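Local coordinates for hemolysin activator protein CdiB (Acinetobacter baumannii ACICU, PDB 6WIL) that probably secretes a contact-dependent growth inhibition toxin across the outer membrane through a 16-stranded beta barrel preceded by POTRA domains, at residues D72-Q75 and F76-V79; V322-S326 and G327-T331; G96-S99 and L100-V104; S153-Q156 and L157-L161; P162-A165 and G166-V169. All coordinates share one frame; numbering follows the deposited sequence.

Overall arrangement
From the N terminus, contact 1 comes first, at the bend joining helices 70-74 and 77-85, followed by contact 3 at the start of helix 97-113; both lie in the first POTRA domain. Contact 4 spans the short helix 154-160 of the second POTRA domain and runs directly into contact 5, a turn in the loop leading to helix 171-181. Contact 2 comes last, where barrel strands 308-326 and 329-346 form a hairpin. None nests within or crosses another: each closes a local turn. Contacts 1 and 5 touch through Q75 and I168, tying the two POTRA domains together, while residues around contacts 2 and 4 join the second domain to the barrel.

Contact 1 of 5, residues D72-Q75 and F76-V79; sequences DLQQ and FNFV
The F78 ring turns its edge to the carbonyl of Q75, whose O lies in the ring plane 3.4 Å from CD1, and one ring face carries V79 CG2 near its rim. F76, the other flat group, brings CD2 to 3.6 Å from D72 O at an oblique angle. Both rings belong to a bend between two short helices of the first POTRA domain, where helix 70-74 gives way to helix 77-85. The bend is closed by a bond between residues three apart: F76 N gives its hydrogen to L73 O at 2.8 Å, with an N-H...O angle of 155°. The new helix then picks up its own bonding, V79 N reaching F76 O at 3.1 Å. F76 and L73 both drop into the domain core, touching L62 and I137, and F76 also meets F116 edge-to-face. F78 takes another course. Its CG stands between the backbone N and the carbonyl carbon (chi1 71°), which brings the ring back beside Q75 O, and K114 forms a cation-pi contact with it. Q75, extended and exposed, reaches toward I168 of the next domain. At the closing bond, F76 N stands well above the L73 carbonyl plane, 54° out of it.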
loop_
_atom_site.group_PDB
_atom_site.type_symbol
_atom_site.label_atom_id
_atom_site.label_comp_id
_atom_site.label_asym_id
_atom_site.label_seq_id
_atom_site.Cartn_x
_atom_site.Cartn_y
_atom_site.Cartn_z
ATOM N N ASP A 72 10.819 0.046 33.883
ATOM C CA ASP A 72 9.758 0.885 33.329
ATOM C C ASP A 72 10.309 2.214 32.839
ATOM O O ASP A 72 9.804 2.775 31.861
ATOM C CB ASP A 72 8.663 1.150 34.365
ATOM C CG ASP A 72 8.248 -0.093 35.113
ATOM O OD1 ASP A 72 8.432 -1.218 34.595
ATOM O OD2 ASP A 72 7.751 0.054 36.251
ATOM N N LEU A 73 11.328 2.744 33.516
ATOM C CA LEU A 73 11.862 4.046 33.147
ATOM C C LEU A 73 12.874 3.952 32.015
ATOM O O LEU A 73 13.092 4.941 31.309
ATOM C CB LEU A 73 12.505 4.718 34.357
ATOM C CG LEU A 73 11.594 5.117 35.517
ATOM C CD1 LEU A 73 12.201 6.300 36.245
ATOM C CD2 LEU A 73 10.185 5.437 35.038
ATOM N N GLN A 74 13.500 2.784 31.835
ATOM C CA GLN A 74 14.514 2.626 30.797
ATOM C C GLN A 74 13.961 2.957 29.418
ATOM O O GLN A 74 14.704 3.409 28.538
ATOM C CB GLN A 74 15.060 1.195 30.819
ATOM C CG GLN A 74 16.375 0.996 30.079
ATOM C CD GLN A 74 17.577 1.026 31.007
ATOM O OE1 GLN A 74 17.623 1.805 31.960
ATOM N NE2 GLN A 74 18.553 0.164 30.740
ATOM N N GLN A 75 12.658 2.746 29.215
ATOM C CA GLN A 75 12.021 3.067 27.945
ATOM C C GLN A 75 11.911 4.568 27.708
ATOM O O GLN A 75 11.798 4.995 26.553
ATOM C CB GLN A 75 10.631 2.429 27.896
ATOM C CG GLN A 75 9.880 2.620 26.586
ATOM C CD GLN A 75 8.488 2.013 26.621
ATOM O OE1 GLN A 75 8.001 1.613 27.677
ATOM N NE2 GLN A 75 7.846 1.933 25.459
ATOM N N PHE A 76 11.954 5.381 28.764
ATOM C CA PHE A 76 11.669 6.807 28.659
ATOM C C PHE A 76 12.907 7.688 28.769
ATOM O O PHE A 76 12.769 8.911 28.872
ATOM C CB PHE A 76 10.645 7.216 29.717
ATOM C CG PHE A 76 9.255 6.740 29.419
ATOM C CD1 PHE A 76 8.556 7.246 28.336
ATOM C CD2 PHE A 76 8.649 5.783 30.216
ATOM C CE1 PHE A 76 7.274 6.814 28.056
ATOM C CE2 PHE A 76 7.367 5.344 29.940
ATOM C CZ PHE A 76 6.677 5.863 28.860
ATOM N N ASN A 77 14.109 7.107 28.727
ATOM C CA ASN A 77 15.320 7.913 28.836
ATOM C C ASN A 77 15.496 8.866 27.659
ATOM O O ASN A 77 16.294 9.805 27.756
ATOM C CB ASN A 77 16.556 7.017 28.971
ATOM C CG ASN A 77 16.731 6.071 27.796
ATOM O OD1 ASN A 77 16.942 6.500 26.661
ATOM N ND2 ASN A 77 16.670 4.772 28.070
ATOM N N PHE A 78 14.772 8.657 26.555
ATOM C CA PHE A 78 14.863 9.573 25.425
ATOM C C PHE A 78 14.348 10.964 25.772
ATOM O O PHE A 78 14.684 11.930 25.078
ATOM C CB PHE A 78 14.091 9.015 24.224
ATOM C CG PHE A 78 12.600 9.043 24.393
ATOM C CD1 PHE A 78 11.945 8.009 25.043
ATOM C CD2 PHE A 78 11.848 10.093 23.890
ATOM C CE1 PHE A 78 10.570 8.027 25.199
ATOM C CE2 PHE A 78 10.472 10.122 24.048
ATOM C CZ PHE A 78 9.832 9.086 24.702
ATOM N N VAL A 79 13.530 11.084 26.817
ATOM C CA VAL A 79 13.064 12.395 27.256
ATOM C C VAL A 79 14.221 13.206 27.826
ATOM O O VAL A 79 14.403 14.381 27.487
ATOM C CB VAL A 79 11.921 12.239 28.276
ATOM C CG1 VAL A 79 11.683 13.546 29.016
ATOM C CG2 VAL A 79 10.648 11.768 27.578
#

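Contact 2 of 5, residues V322-S326 and G327-T331; sequences VISRS and GQHKT
Strands 322-326 and 329-331 run antiparallel, their axes 4.6 Å apart at 171°, and form the end of a barrel hairpin with a classic beta bulge: I323 and S324 both face T331. T331 O takes a bond from I323 N at 2.9 Å and a weak, longer one from S324 N, while T331 N returns to S324 O at 2.7 Å. On the face carrying S324, S326 and H329, the imidazole works as a brace. Its NE2 bonds S324 OG at 2.5 Å and its ND1 bonds S326 OG at 3.0 Å, both near the ring plane, while R325 CA packs over one face. H329 chi1 of 90° swings the ring back across the neighbouring strand to meet both serines, fixing its rotation. On the opposite face, R325 and K330 lie side by side, and both salt-bridge E179 of helix 171-181, whose carboxylate would offset their like charges. The V322 side chain crosses that of K330 at about a right angle, CG2 lying 3.7 Å from CE. The hairpin end thus meets the second POTRA domain, probably on the barrel's periplasmic side. S326 also makes an ST turn: Q328 N points almost straight at S326 OG, 3.0 Å away at 171°.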
loop_
_atom_site.group_PDB
_atom_site.type_symbol
_atom_site.label_atom_id
_atom_site.label_comp_id
_atom_site.label_asym_id
_atom_site.label_seq_id
_atom_site.Cartn_x
_atom_site.Cartn_y
_atom_site.Cartn_z
ATOM N N VAL A 322 4.976 -3.733 9.873
ATOM C CA VAL A 322 5.124 -2.287 10.001
ATOM C C VAL A 322 6.288 -2.002 10.941
ATOM O O VAL A 322 6.301 -2.454 12.091
ATOM C CB VAL A 322 3.830 -1.640 10.508
ATOM C CG1 VAL A 322 4.078 -0.181 10.856
ATOM C CG2 VAL A 322 2.731 -1.764 9.465
ATOM N N ILE A 323 7.272 -1.252 10.451
ATOM C CA ILE A 323 8.479 -0.975 11.219
ATOM C C ILE A 323 8.438 0.446 11.773
ATOM O O ILE A 323 9.062 0.738 12.800
ATOM C CB ILE A 323 9.738 -1.202 10.362
ATOM C CG1 ILE A 323 9.672 -0.375 9.081
ATOM C CG2 ILE A 323 9.905 -2.674 10.022
ATOM C CD1 ILE A 323 10.868 -0.568 8.183
ATOM N N SER A 324 7.701 1.334 11.106
ATOM C CA SER A 324 7.613 2.727 11.519
ATOM C C SER A 324 6.321 3.334 10.993
ATOM O O SER A 324 5.951 3.108 9.838
ATOM C CB SER A 324 8.811 3.535 11.009
ATOM O OG SER A 324 8.481 4.908 10.875
ATOM N N ARG A 325 5.653 4.120 11.836
ATOM C CA ARG A 325 4.436 4.797 11.415
ATOM C C ARG A 325 4.238 6.055 12.247
ATOM O O ARG A 325 4.827 6.219 13.318
ATOM C CB ARG A 325 3.211 3.887 11.537
ATOM C CG ARG A 325 2.795 3.576 12.958
ATOM C CD ARG A 325 1.462 2.858 12.952
ATOM N NE ARG A 325 0.405 3.721 12.433
ATOM C CZ ARG A 325 -0.601 3.300 11.674
ATOM N NH1 ARG A 325 -0.684 2.022 11.325
ATOM N NH2 ARG A 325 -1.515 4.163 11.252
ATOM N N SER A 326 3.388 6.936 11.736
ATOM C CA SER A 326 2.983 8.138 12.451
ATOM C C SER A 326 1.673 8.618 11.847
ATOM O O SER A 326 1.083 7.959 10.985
ATOM C CB SER A 326 4.048 9.233 12.366
ATOM O OG SER A 326 3.884 9.986 11.175
ATOM N N GLY A 327 1.234 9.794 12.292
ATOM C CA GLY A 327 0.042 10.396 11.726
ATOM C C GLY A 327 0.170 10.745 10.258
ATOM O O GLY A 327 -0.847 10.951 9.592
ATOM N N GLN A 328 1.396 10.806 9.731
ATOM C CA GLN A 328 1.601 11.194 8.341
ATOM C C GLN A 328 2.398 10.178 7.530
ATOM O O GLN A 328 2.701 10.448 6.360
ATOM C CB GLN A 328 2.292 12.560 8.265
ATOM C CG GLN A 328 1.612 13.633 9.090
ATOM C CD GLN A 328 1.788 15.015 8.507
ATOM O OE1 GLN A 328 0.996 15.454 7.673
ATOM N NE2 GLN A 328 2.830 15.713 8.943
ATOM N N HIS A 329 2.748 9.024 8.096
ATOM C CA HIS A 329 3.513 8.064 7.314
ATOM C C HIS A 329 3.318 6.659 7.865
ATOM O O HIS A 329 2.958 6.468 9.029
ATOM C CB HIS A 329 5.003 8.430 7.282
ATOM C CG HIS A 329 5.806 7.827 8.394
ATOM N ND1 HIS A 329 5.863 8.378 9.655
ATOM C CD2 HIS A 329 6.599 6.731 8.425
ATOM C CE1 HIS A 329 6.652 7.641 10.420
ATOM N NE2 HIS A 329 7.112 6.637 9.696
ATOM N N LYS A 330 3.571 5.678 6.998
ATOM C CA LYS A 330 3.528 4.266 7.357
ATOM C C LYS A 330 4.569 3.531 6.525
ATOM O O LYS A 330 4.561 3.635 5.296
ATOM C CB LYS A 330 2.131 3.682 7.121
ATOM C CG LYS A 330 1.957 2.243 7.560
ATOM C CD LYS A 330 0.476 1.887 7.632
ATOM C CE LYS A 330 0.265 0.388 7.730
ATOM N NZ LYS A 330 -1.173 0.042 7.882
ATOM N N THR A 331 5.462 2.801 7.195
ATOM C CA THR A 331 6.564 2.103 6.547
ATOM C C THR A 331 6.577 0.647 6.989
ATOM O O THR A 331 6.405 0.351 8.176
ATOM C CB THR A 331 7.921 2.750 6.882
ATOM O OG1 THR A 331 7.909 4.131 6.502
ATOM C CG2 THR A 331 9.055 2.038 6.150
#

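Contact 3 of 5, residues G96-S99 and L100-V104; sequences GTQS and LHNIV
S99 O receives the shortest sound bond here, from I103 N at 2.8 Å, and the side chain of I103 follows it in: CG1 lies 3.3 Å from the same oxygen. The other end of S99 is held too, for its OG bonds E51 and the backbone of V49. The three preceding i to i+4 bonds are L100 N to G96 O at 2.9 Å, H101 N to T97 O at 3.0 Å, and N102 N to Q98 O at 3.1 Å. Against this regular ladder, Q98 is the side chain that bends. CG leaves anti to the backbone N (chi1 179°), and a bend at chi2 of 54° turns the amide forward along the helix, toward N102, the two amide planes 60° apart. Q98 NE2 also approaches the edge of the H101 imidazole, near its plane. L100 and I103 instead face I95 of strand 94-95, which holds C94 of the disulfide with C54. E51 accepts from N-H groups at this helix start, from Q98 N and, weakly, from G96 N, and G96 itself occupies the N-cap position of helix 97-113 in the first POTRA domain.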
loop_
_atom_site.group_PDB
_atom_site.type_symbol
_atom_site.label_atom_id
_atom_site.label_comp_id
_atom_site.label_asym_id
_atom_site.label_seq_id
_atom_site.Cartn_x
_atom_site.Cartn_y
_atom_site.Cartn_z
ATOM N N GLY A 96 14.914 29.717 36.169
ATOM C CA GLY A 96 13.783 30.229 36.906
ATOM C C GLY A 96 12.486 29.589 36.436
ATOM O O GLY A 96 12.466 28.708 35.579
ATOM N N THR A 97 11.385 30.089 37.005
ATOM C CA THR A 97 10.091 29.439 36.813
ATOM C C THR A 97 9.693 29.377 35.341
ATOM O O THR A 97 9.120 28.379 34.889
ATOM C CB THR A 97 9.005 30.155 37.621
ATOM O OG1 THR A 97 8.774 31.464 37.087
ATOM C CG2 THR A 97 9.415 30.275 39.081
ATOM N N GLN A 98 9.995 30.424 34.571
ATOM C CA GLN A 98 9.560 30.430 33.177
ATOM C C GLN A 98 10.372 29.451 32.331
ATOM O O GLN A 98 9.812 28.764 31.471
ATOM C CB GLN A 98 9.628 31.842 32.596
ATOM C CG GLN A 98 9.216 31.915 31.135
ATOM C CD GLN A 98 7.839 31.319 30.890
ATOM O OE1 GLN A 98 6.901 31.568 31.647
ATOM N NE2 GLN A 98 7.717 30.519 29.836
ATOM N N SER A 99 11.690 29.366 32.552
ATOM C CA SER A 99 12.488 28.390 31.811
ATOM C C SER A 99 12.131 26.969 32.214
ATOM O O SER A 99 12.116 26.064 31.372
ATOM C CB SER A 99 13.985 28.619 32.027
ATOM O OG SER A 99 14.376 29.924 31.648
ATOM N N LEU A 100 11.867 26.749 33.504
ATOM C CA LEU A 100 11.466 25.423 33.956
ATOM C C LEU A 100 10.167 24.992 33.285
ATOM O O LEU A 100 10.016 23.829 32.893
ATOM C CB LEU A 100 11.328 25.409 35.478
ATOM C CG LEU A 100 10.906 24.088 36.125
ATOM C CD1 LEU A 100 11.859 22.969 35.743
ATOM C CD2 LEU A 100 10.826 24.234 37.636
ATOM N N HIS A 101 9.226 25.926 33.124
ATOM C CA HIS A 101 7.988 25.619 32.418
ATOM C C HIS A 101 8.260 25.246 30.965
ATOM O O HIS A 101 7.609 24.351 30.413
ATOM C CB HIS A 101 7.034 26.811 32.499
ATOM C CG HIS A 101 5.693 26.557 31.883
ATOM N ND1 HIS A 101 5.026 25.359 32.019
ATOM C CD2 HIS A 101 4.891 27.351 31.134
ATOM C CE1 HIS A 101 3.872 25.425 31.378
ATOM N NE2 HIS A 101 3.767 26.623 30.833
ATOM N N ASN A 102 9.226 25.917 30.333
ATOM C CA ASN A 102 9.541 25.628 28.938
ATOM C C ASN A 102 10.272 24.298 28.796
ATOM O O ASN A 102 10.020 23.545 27.850
ATOM C CB ASN A 102 10.371 26.765 28.340
ATOM C CG ASN A 102 9.591 28.061 28.236
ATOM O OD1 ASN A 102 8.359 28.057 28.213
ATOM N ND2 ASN A 102 10.307 29.180 28.163
ATOM N N ILE A 103 11.188 23.997 29.721
ATOM C CA ILE A 103 11.869 22.705 29.701
ATOM C C ILE A 103 10.863 21.575 29.868
ATOM O O ILE A 103 10.941 20.546 29.185
ATOM C CB ILE A 103 12.962 22.663 30.785
ATOM C CG1 ILE A 103 14.123 23.584 30.402
ATOM C CG2 ILE A 103 13.449 21.235 31.014
ATOM C CD1 ILE A 103 14.963 24.032 31.581
ATOM N N VAL A 104 9.888 21.758 30.760
ATOM C CA VAL A 104 8.857 20.747 30.959
ATOM C C VAL A 104 7.999 20.601 29.705
ATOM O O VAL A 104 7.723 19.485 29.252
ATOM C CB VAL A 104 8.009 21.085 32.201
ATOM C CG1 VAL A 104 6.641 20.425 32.120
ATOM C CG2 VAL A 104 8.733 20.640 33.461
#

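Contact 4 of 5, residues S153-Q156 and L157-L161; sequences SSLQ and LKTGL
L155 lays its CD1 methyl against T159 CG2 at 3.8 Å, one helical turn further along, the two side chains meeting at a slant. The same pair is joined by two bonds at one acceptor. L155 O receives T159 N at 2.9 Å and T159 OG1 at 3.1 Å, the hydroxyl coming in at a more bent angle (C=O...O 132°), while the amide lies nearly in line with the carbonyl. With T159 chi1 at 61°, OG1 sits between the backbone N and the carbonyl carbon and folds back onto the preceding turn, while CG2 is left to meet L155. Ordinary helix bonds flank the pair, K158 N to S154 O and G160 N to Q156 O, the second at 2.8 Å. Q156 O is gripped a second time by N249 from a barrel loop, and T159 shares a backbone bond with G280, so this face of the helix rests on what are probably periplasmic turns of the barrel. L155 packs on L248. S153 takes the N-cap position: its OG accepts from Q156 N at 3.0 Å and 162°, and its O accepts from L157 N. At the far end, L161 leaves helical geometry after a last bond from its N to L157 O. A serine-capped, two-turn helix, set against the barrel rim, is a component of the second POTRA domain.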
loop_
_atom_site.group_PDB
_atom_site.type_symbol
_atom_site.label_atom_id
_atom_site.label_comp_id
_atom_site.label_asym_id
_atom_site.label_seq_id
_atom_site.Cartn_x
_atom_site.Cartn_y
_atom_site.Cartn_z
ATOM N N SER A 153 -14.753 -11.325 18.902
ATOM C CA SER A 153 -14.233 -12.366 19.769
ATOM C C SER A 153 -12.970 -11.884 20.474
ATOM O O SER A 153 -12.281 -10.966 20.020
ATOM C CB SER A 153 -13.932 -13.633 18.971
ATOM O OG SER A 153 -12.615 -13.600 18.450
ATOM N N SER A 154 -12.669 -12.522 21.606
ATOM C CA SER A 154 -11.460 -12.171 22.342
ATOM C C SER A 154 -10.209 -12.449 21.521
ATOM O O SER A 154 -9.215 -11.723 21.637
ATOM C CB SER A 154 -11.415 -12.928 23.668
ATOM O OG SER A 154 -12.534 -12.594 24.471
ATOM N N LEU A 155 -10.242 -13.486 20.682
ATOM C CA LEU A 155 -9.107 -13.767 19.810
ATOM C C LEU A 155 -8.901 -12.643 18.801
ATOM O O LEU A 155 -7.762 -12.243 18.531
ATOM C CB LEU A 155 -9.316 -15.105 19.099
ATOM C CG LEU A 155 -8.243 -15.550 18.102
ATOM C CD1 LEU A 155 -6.884 -15.649 18.775
ATOM C CD2 LEU A 155 -8.628 -16.878 17.462
ATOM N N GLN A 156 -9.995 -12.114 18.245
ATOM C CA GLN A 156 -9.897 -11.006 17.300
ATOM C C GLN A 156 -9.190 -9.806 17.915
ATOM O O GLN A 156 -8.335 -9.186 17.272
ATOM C CB GLN A 156 -11.290 -10.608 16.817
ATOM C CG GLN A 156 -11.658 -11.098 15.432
ATOM C CD GLN A 156 -13.076 -10.725 15.062
ATOM O OE1 GLN A 156 -13.302 -9.869 14.205
ATOM N NE2 GLN A 156 -14.044 -11.359 15.717
ATOM N N LEU A 157 -9.539 -9.454 19.156
ATOM C CA LEU A 157 -8.867 -8.338 19.815
ATOM C C LEU A 157 -7.390 -8.630 20.024
ATOM O O LEU A 157 -6.542 -7.761 19.796
ATOM C CB LEU A 157 -9.535 -8.029 21.152
ATOM C CG LEU A 157 -10.902 -7.354 21.124
ATOM C CD1 LEU A 157 -11.456 -7.267 22.536
ATOM C CD2 LEU A 157 -10.807 -5.975 20.499
ATOM N N LYS A 158 -7.061 -9.851 20.452
ATOM C CA LYS A 158 -5.667 -10.184 20.727
ATOM C C LYS A 158 -4.813 -10.120 19.463
ATOM O O LYS A 158 -3.673 -9.644 19.503
ATOM C CB LYS A 158 -5.569 -11.566 21.373
ATOM C CG LYS A 158 -4.172 -12.163 21.308
ATOM C CD LYS A 158 -3.944 -13.235 22.355
ATOM C CE LYS A 158 -2.517 -13.764 22.268
ATOM N NZ LYS A 158 -2.215 -14.767 23.326
ATOM N N THR A 159 -5.345 -10.591 18.330
ATOM C CA THR A 159 -4.551 -10.616 17.104
ATOM C C THR A 159 -4.588 -9.283 16.364
ATOM O O THR A 159 -3.588 -8.891 15.753
ATOM C CB THR A 159 -5.026 -11.740 16.177
ATOM O OG1 THR A 159 -6.394 -11.525 15.802
ATOM C CG2 THR A 159 -4.898 -13.090 16.866
ATOM N N GLY A 160 -5.721 -8.578 16.405
ATOM C CA GLY A 160 -5.814 -7.296 15.730
ATOM C C GLY A 160 -5.143 -6.149 16.463
ATOM O O GLY A 160 -4.649 -5.215 15.825
ATOM N N LEU A 161 -5.114 -6.192 17.797
ATOM C CA LEU A 161 -4.530 -5.106 18.578
ATOM C C LEU A 161 -3.178 -5.535 19.118
ATOM O O LEU A 161 -3.107 -6.539 19.844
ATOM C CB LEU A 161 -5.445 -4.713 19.728
ATOM C CG LEU A 161 -6.890 -4.378 19.385
ATOM C CD1 LEU A 161 -7.636 -4.009 20.655
ATOM C CD2 LEU A 161 -6.943 -3.248 18.381
#

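Contact 5 of 5, residues P162-A165 and G166-V169; sequences PFKA and GDIV
D167 and K164 form the tight part of this contact, the two ends of a type II beta turn in the loop between helices 154-160 and 171-181, whereas the corner of the turn, at A165, looks out to solvent. D167 N closes the turn on K164 O at 3.2 Å, approaching from above the carbonyl plane. The aspartate side chain then doubles back over the same residue. With chi1 at -76°, CG lies beside the backbone N and anti to the carbonyl carbon, which sends OD2 to K164 N, a weak bond of 3.4 Å, and sets OD1 3.5 Å from K164 CG. K164 is thus held at its carbonyl and, more weakly, at its amide by one residue. F163 lies next to the carboxylate, its CA 3.8 Å from D167 OD2, but its ring leads away into the buried side, where L142 and I145 of strand 132-149 and L174 of helix 171-181 surround it. Backbone bonds from G166 and D167 to L142 fasten the turn to that strand, and V169 continues the pairing at G140. G166 occupies the positive-phi corner (phi 92°) usual for glycine in a type II turn. On the loose side, the methyl of A165 points away from the second half of the turn, and the long chain of K164 bends at chi3, leaving NZ 5.7 Å from D167 OD2.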
loop_
_atom_site.group_PDB
_atom_site.type_symbol
_atom_site.label_atom_id
_atom_site.label_comp_id
_atom_site.label_asym_id
_atom_site.label_seq_id
_atom_site.Cartn_x
_atom_site.Cartn_y
_atom_site.Cartn_z
ATOM N N PRO A 162 -2.094 -4.819 18.813
ATOM C CA PRO A 162 -0.779 -5.225 19.327
ATOM C C PRO A 162 -0.554 -4.846 20.783
ATOM O O PRO A 162 0.582 -4.868 21.264
ATOM C CB PRO A 162 0.192 -4.491 18.395
ATOM C CG PRO A 162 -0.564 -3.278 17.974
ATOM C CD PRO A 162 -1.996 -3.705 17.854
ATOM N N PHE A 163 -1.625 -4.503 21.492
ATOM C CA PHE A 163 -1.557 -4.118 22.893
ATOM C C PHE A 163 -2.613 -4.884 23.678
ATOM O O PHE A 163 -3.504 -5.519 23.110
ATOM C CB PHE A 163 -1.751 -2.604 23.070
ATOM C CG PHE A 163 -3.043 -2.086 22.499
ATOM C CD1 PHE A 163 -4.196 -2.061 23.267
ATOM C CD2 PHE A 163 -3.101 -1.614 21.198
ATOM C CE1 PHE A 163 -5.386 -1.581 22.747
ATOM C CE2 PHE A 163 -4.289 -1.132 20.671
ATOM C CZ PHE A 163 -5.432 -1.115 21.449
ATOM N N LYS A 164 -2.507 -4.817 25.004
ATOM C CA LYS A 164 -3.440 -5.495 25.891
ATOM C C LYS A 164 -3.721 -4.609 27.095
ATOM O O LYS A 164 -3.114 -3.549 27.272
ATOM C CB LYS A 164 -2.900 -6.853 26.355
ATOM C CG LYS A 164 -1.742 -6.744 27.332
ATOM C CD LYS A 164 -1.096 -8.094 27.570
ATOM C CE LYS A 164 -0.686 -8.731 26.252
ATOM N NZ LYS A 164 0.228 -9.892 26.441
ATOM N N ALA A 165 -4.657 -5.060 27.924
ATOM C CA ALA A 165 -4.983 -4.337 29.144
ATOM C C ALA A 165 -3.771 -4.293 30.068
ATOM O O ALA A 165 -3.062 -5.289 30.239
ATOM C CB ALA A 165 -6.171 -4.997 29.842
ATOM N N GLY A 166 -3.523 -3.121 30.650
ATOM C CA GLY A 166 -2.372 -2.916 31.503
ATOM C C GLY A 166 -1.135 -2.386 30.808
ATOM O O GLY A 166 -0.167 -2.032 31.492
ATOM N N ASP A 167 -1.127 -2.323 29.478
ATOM C CA ASP A 167 0.014 -1.786 28.755
ATOM C C ASP A 167 0.008 -0.260 28.793
ATOM O O ASP A 167 -0.974 0.382 29.177
ATOM C CB ASP A 167 0.018 -2.267 27.304
ATOM C CG ASP A 167 0.482 -3.701 27.166
ATOM O OD1 ASP A 167 0.713 -4.356 28.204
ATOM O OD2 ASP A 167 0.623 -4.172 26.017
ATOM N N ILE A 168 1.126 0.321 28.376
ATOM C CA ILE A 168 1.248 1.771 28.297
ATOM C C ILE A 168 0.587 2.251 27.013
ATOM O O ILE A 168 0.821 1.695 25.934
ATOM C CB ILE A 168 2.724 2.194 28.364
ATOM C CG1 ILE A 168 3.349 1.699 29.670
ATOM C CG2 ILE A 168 2.853 3.705 28.242
ATOM C CD1 ILE A 168 4.855 1.828 29.722
ATOM N N VAL A 169 -0.249 3.281 27.129
ATOM C CA VAL A 169 -0.992 3.795 25.983
ATOM C C VAL A 169 -0.032 4.476 25.016
ATOM O O VAL A 169 0.655 5.440 25.376
ATOM C CB VAL A 169 -2.092 4.763 26.434
ATOM C CG1 VAL A 169 -2.706 5.458 25.231
ATOM C CG2 VAL A 169 -3.151 4.023 27.230
#